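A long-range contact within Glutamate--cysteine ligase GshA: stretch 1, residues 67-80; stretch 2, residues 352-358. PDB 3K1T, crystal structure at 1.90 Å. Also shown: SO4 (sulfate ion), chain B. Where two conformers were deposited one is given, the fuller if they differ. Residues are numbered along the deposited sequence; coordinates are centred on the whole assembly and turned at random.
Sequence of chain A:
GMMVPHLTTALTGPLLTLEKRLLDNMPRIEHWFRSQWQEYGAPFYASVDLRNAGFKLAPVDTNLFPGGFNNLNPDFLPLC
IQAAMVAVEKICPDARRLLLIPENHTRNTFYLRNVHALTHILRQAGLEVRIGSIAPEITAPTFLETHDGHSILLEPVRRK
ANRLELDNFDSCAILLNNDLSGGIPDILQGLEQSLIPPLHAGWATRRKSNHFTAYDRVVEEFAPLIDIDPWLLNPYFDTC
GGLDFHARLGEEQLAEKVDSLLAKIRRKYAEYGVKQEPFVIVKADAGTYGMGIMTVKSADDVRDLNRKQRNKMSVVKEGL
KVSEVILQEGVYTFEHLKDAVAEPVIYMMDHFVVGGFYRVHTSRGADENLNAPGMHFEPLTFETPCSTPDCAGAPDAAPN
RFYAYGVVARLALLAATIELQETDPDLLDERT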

# COMPACT_ATOMS: atom_id res chain seq x y z
N GLY A 67 12.89 -13.73 7.48
CA GLY A 67 12.34 -15.03 7.80
C GLY A 67 11.35 -15.09 8.93
O GLY A 67 11.15 -16.15 9.52
N GLY A 68 10.72 -13.95 9.25
CA GLY A 68 9.78 -13.87 10.34
C GLY A 68 8.42 -13.29 9.91
O GLY A 68 7.75 -12.61 10.69
N PHE A 69 7.99 -13.59 8.69
CA PHE A 69 6.67 -13.13 8.20
C PHE A 69 5.49 -13.60 9.02
O PHE A 69 4.44 -12.96 9.03
CB PHE A 69 6.49 -13.47 6.70
CG PHE A 69 7.24 -12.54 5.80
CD1 PHE A 69 6.68 -11.33 5.42
CD2 PHE A 69 8.50 -12.87 5.34
CE1 PHE A 69 7.41 -10.44 4.61
CE2 PHE A 69 9.23 -12.00 4.53
CZ PHE A 69 8.69 -10.77 4.17
N ASN A 70 5.64 -14.72 9.70
CA ASN A 70 4.59 -15.24 10.55
C ASN A 70 4.40 -14.43 11.85
O ASN A 70 3.43 -14.64 12.55
CB ASN A 70 4.89 -16.68 10.91
CG ASN A 70 6.24 -16.86 11.62
OD1 ASN A 70 7.28 -16.53 11.08
ND2 ASN A 70 6.21 -17.45 12.84
N ASN A 71 5.34 -13.52 12.13
CA ASN A 71 5.30 -12.70 13.35
C ASN A 71 4.63 -11.36 13.15
O ASN A 71 4.50 -10.59 14.10
CB ASN A 71 6.72 -12.43 13.87
CG ASN A 71 7.50 -13.71 14.20
OD1 ASN A 71 6.92 -14.70 14.62
ND2 ASN A 71 8.83 -13.64 14.07
N LEU A 72 4.26 -11.06 11.90
CA LEU A 72 3.62 -9.81 11.57
C LEU A 72 2.20 -9.78 12.07
O LEU A 72 1.53 -10.81 12.20
CB LEU A 72 3.65 -9.53 10.05
CG LEU A 72 5.06 -9.39 9.45
CD1 LEU A 72 4.98 -9.17 7.94
CD2 LEU A 72 5.92 -8.25 10.11
N ASN A 73 1.72 -8.59 12.38
CA ASN A 73 0.36 -8.43 12.91
C ASN A 73 -0.67 -8.72 11.81
O ASN A 73 -0.70 -8.06 10.76
CB ASN A 73 0.23 -7.01 13.46
CG ASN A 73 -1.11 -6.76 14.14
OD1 ASN A 73 -2.15 -7.35 13.80
ND2 ASN A 73 -1.08 -5.85 15.12
N PRO A 74 -1.54 -9.74 12.01
CA PRO A 74 -2.47 -10.07 10.91
C PRO A 74 -3.45 -8.97 10.53
O PRO A 74 -3.93 -8.96 9.41
CB PRO A 74 -3.22 -11.33 11.41
CG PRO A 74 -3.00 -11.34 12.87
CD PRO A 74 -1.66 -10.68 13.13
N ASP A 75 -3.66 -7.99 11.41
CA ASP A 75 -4.50 -6.84 11.07
C ASP A 75 -3.90 -5.99 9.93
O ASP A 75 -4.61 -5.22 9.25
CB ASP A 75 -4.69 -5.95 12.30
CG ASP A 75 -5.59 -6.58 13.38
OD1 ASP A 75 -6.34 -7.54 13.09
OD2 ASP A 75 -5.54 -6.08 14.52
N PHE A 76 -2.59 -6.13 9.70
CA PHE A 76 -1.93 -5.40 8.66
C PHE A 76 -1.68 -6.20 7.39
O PHE A 76 -0.95 -5.73 6.52
CB PHE A 76 -0.66 -4.76 9.22
CG PHE A 76 -0.97 -3.59 10.09
CD1 PHE A 76 -1.52 -2.43 9.53
CD2 PHE A 76 -0.83 -3.66 11.48
CE1 PHE A 76 -1.88 -1.33 10.32
CE2 PHE A 76 -1.15 -2.55 12.29
CZ PHE A 76 -1.68 -1.40 11.71
N LEU A 77 -2.31 -7.35 7.24
CA LEU A 77 -2.15 -8.13 6.02
C LEU A 77 -2.48 -7.33 4.74
O LEU A 77 -1.71 -7.36 3.77
CB LEU A 77 -2.97 -9.42 6.05
CG LEU A 77 -2.16 -10.67 6.25
CD1 LEU A 77 -3.08 -11.86 6.76
CD2 LEU A 77 -1.43 -11.01 4.88
N PRO A 78 -3.59 -6.57 4.74
CA PRO A 78 -3.89 -5.79 3.53
C PRO A 78 -2.78 -4.79 3.13
O PRO A 78 -2.48 -4.61 1.94
CB PRO A 78 -5.21 -5.08 3.88
CG PRO A 78 -5.83 -6.00 4.90
CD PRO A 78 -4.70 -6.53 5.71
N LEU A 79 -2.13 -4.21 4.12
CA LEU A 79 -1.01 -3.29 3.86
C LEU A 79 0.18 -4.06 3.26
O LEU A 79 0.83 -3.60 2.32
CB LEU A 79 -0.60 -2.62 5.16
CG LEU A 79 0.51 -1.57 5.09
CD1 LEU A 79 -0.12 -0.34 4.50
CD2 LEU A 79 1.03 -1.22 6.51
N CYS A 80 0.45 -5.25 3.79
CA CYS A 80 1.50 -6.11 3.22
C CYS A 80 1.22 -6.54 1.82
O CYS A 80 2.13 -6.56 0.96
CB CYS A 80 1.69 -7.40 4.03
SG CYS A 80 2.42 -7.18 5.57
S SO4 B . 14.51 -11.67 10.27
O1 SO4 B . 13.99 -11.83 11.61
O2 SO4 B . 13.52 -10.78 9.74
O3 SO4 B . 15.81 -11.04 10.26
O4 SO4 B . 14.53 -12.96 9.56
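Stretch 2 (352-358) FVVGGFY

Segments far apart in sequence often pack without a single direct hydrogen bond between them, relying on shape, apolar contact and an occasional bridging water. The strand 352-358 of glutamate-cysteine ligase GshA, laid against residues 67-80, is a compact example. The two segments bury 431 Å² in all, and the register is antiparallel in sense: Val-354 lies nearest Cys-80, Gly-356 nearest Leu-72 and Phe-357 nearest Asn-71, so the strand advances as the first stretch is read backwards, from its helix back through loop and short 3-10 segments toward its glycine start.

Val-354 covers the most surface. Its CA-to-CB bond points toward the first stretch, and CB of Val-354 rests 3.8 Å from SG of Cys-80, an apolar contact against the opening turn of the helix. The carbonyl O of Val-354 lies 3.7 Å from CD2 of Leu-79 and 4.1 Å from CB of Phe-76, the N-cap residue, so backbone as well as side chain contributes.

Phe-357, chi1 in the p well, anchors the other end. Asn-71 sits over one face of its ring, with CB 3.8 Å from the ring centroid in a CH-pi contact and ND2 3.4 Å from Phe-357 CZ. The O of Gly-68 approaches CE1 of Phe-357 at 3.7 Å, while a sulfate ion, probably from the crystallisation liquor, meets the ring edge, its O1 3.8 Å from CZ of Phe-357.

Between these anchors come two glycines, Gly-355 and Gly-356, with positive phi angles of 147° and 156° at which a CB would be jammed against the preceding carbonyl O. Leu-72 reaches in here, its CD2 3.5 Å from N of Gly-356. One water completes the join, accepting hydrogen bonds from N of Asn-73 at 2.9 Å and N of Gly-356 at 3.2 Å.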

# COMPACT_ATOMS: atom_id res chain seq x y z
N PHE A 352 8.32 0.49 1.30
CA PHE A 352 7.26 0.78 2.26
C PHE A 352 7.42 -0.04 3.53
O PHE A 352 7.66 -1.26 3.48
CB PHE A 352 5.89 0.51 1.64
CG PHE A 352 5.58 1.42 0.50
CD1 PHE A 352 5.42 2.80 0.74
CD2 PHE A 352 5.51 0.97 -0.76
CE1 PHE A 352 5.15 3.67 -0.31
CE2 PHE A 352 5.28 1.85 -1.83
CZ PHE A 352 5.12 3.20 -1.59
N VAL A 353 7.27 0.62 4.67
CA VAL A 353 7.24 -0.09 5.95
C VAL A 353 5.89 -0.77 6.14
O VAL A 353 4.84 -0.12 6.10
CB VAL A 353 7.53 0.86 7.12
CG1 VAL A 353 7.44 0.11 8.45
CG2 VAL A 353 8.90 1.62 6.91
N VAL A 354 5.90 -2.09 6.35
CA VAL A 354 4.66 -2.85 6.48
C VAL A 354 4.32 -3.30 7.90
O VAL A 354 3.17 -3.68 8.18
CB VAL A 354 4.61 -4.05 5.50
CG1 VAL A 354 4.70 -3.51 4.07
CG2 VAL A 354 5.70 -5.13 5.82
N GLY A 355 5.28 -3.19 8.80
CA GLY A 355 5.08 -3.62 10.18
C GLY A 355 6.38 -4.14 10.76
O GLY A 355 7.46 -3.69 10.39
N GLY A 356 6.27 -5.11 11.67
CA GLY A 356 7.41 -5.72 12.31
C GLY A 356 7.07 -6.34 13.65
O GLY A 356 5.89 -6.58 13.94
N PHE A 357 8.10 -6.61 14.44
CA PHE A 357 7.92 -7.25 15.71
C PHE A 357 9.11 -6.98 16.61
O PHE A 357 10.16 -6.62 16.13
CB PHE A 357 7.67 -8.77 15.54
CG PHE A 357 8.79 -9.51 14.88
CD1 PHE A 357 8.81 -9.67 13.49
CD2 PHE A 357 9.79 -10.09 15.63
CE1 PHE A 357 9.82 -10.37 12.87
CE2 PHE A 357 10.85 -10.80 15.02
CZ PHE A 357 10.86 -10.93 13.63
N TYR A 358 8.91 -7.12 17.92
CA TYR A 358 10.03 -7.13 18.86
C TYR A 358 10.60 -8.53 19.07
O TYR A 358 9.85 -9.50 19.17
CB TYR A 358 9.57 -6.63 20.22
CG TYR A 358 9.41 -5.12 20.34
CD1 TYR A 358 10.51 -4.33 20.58
CD2 TYR A 358 8.15 -4.51 20.25
CE1 TYR A 358 10.38 -2.96 20.77
CE2 TYR A 358 8.02 -3.11 20.45
CZ TYR A 358 9.14 -2.36 20.71
OH TYR A 358 9.03 -0.98 20.91
O HOH W 1 3.22 -6.16 11.82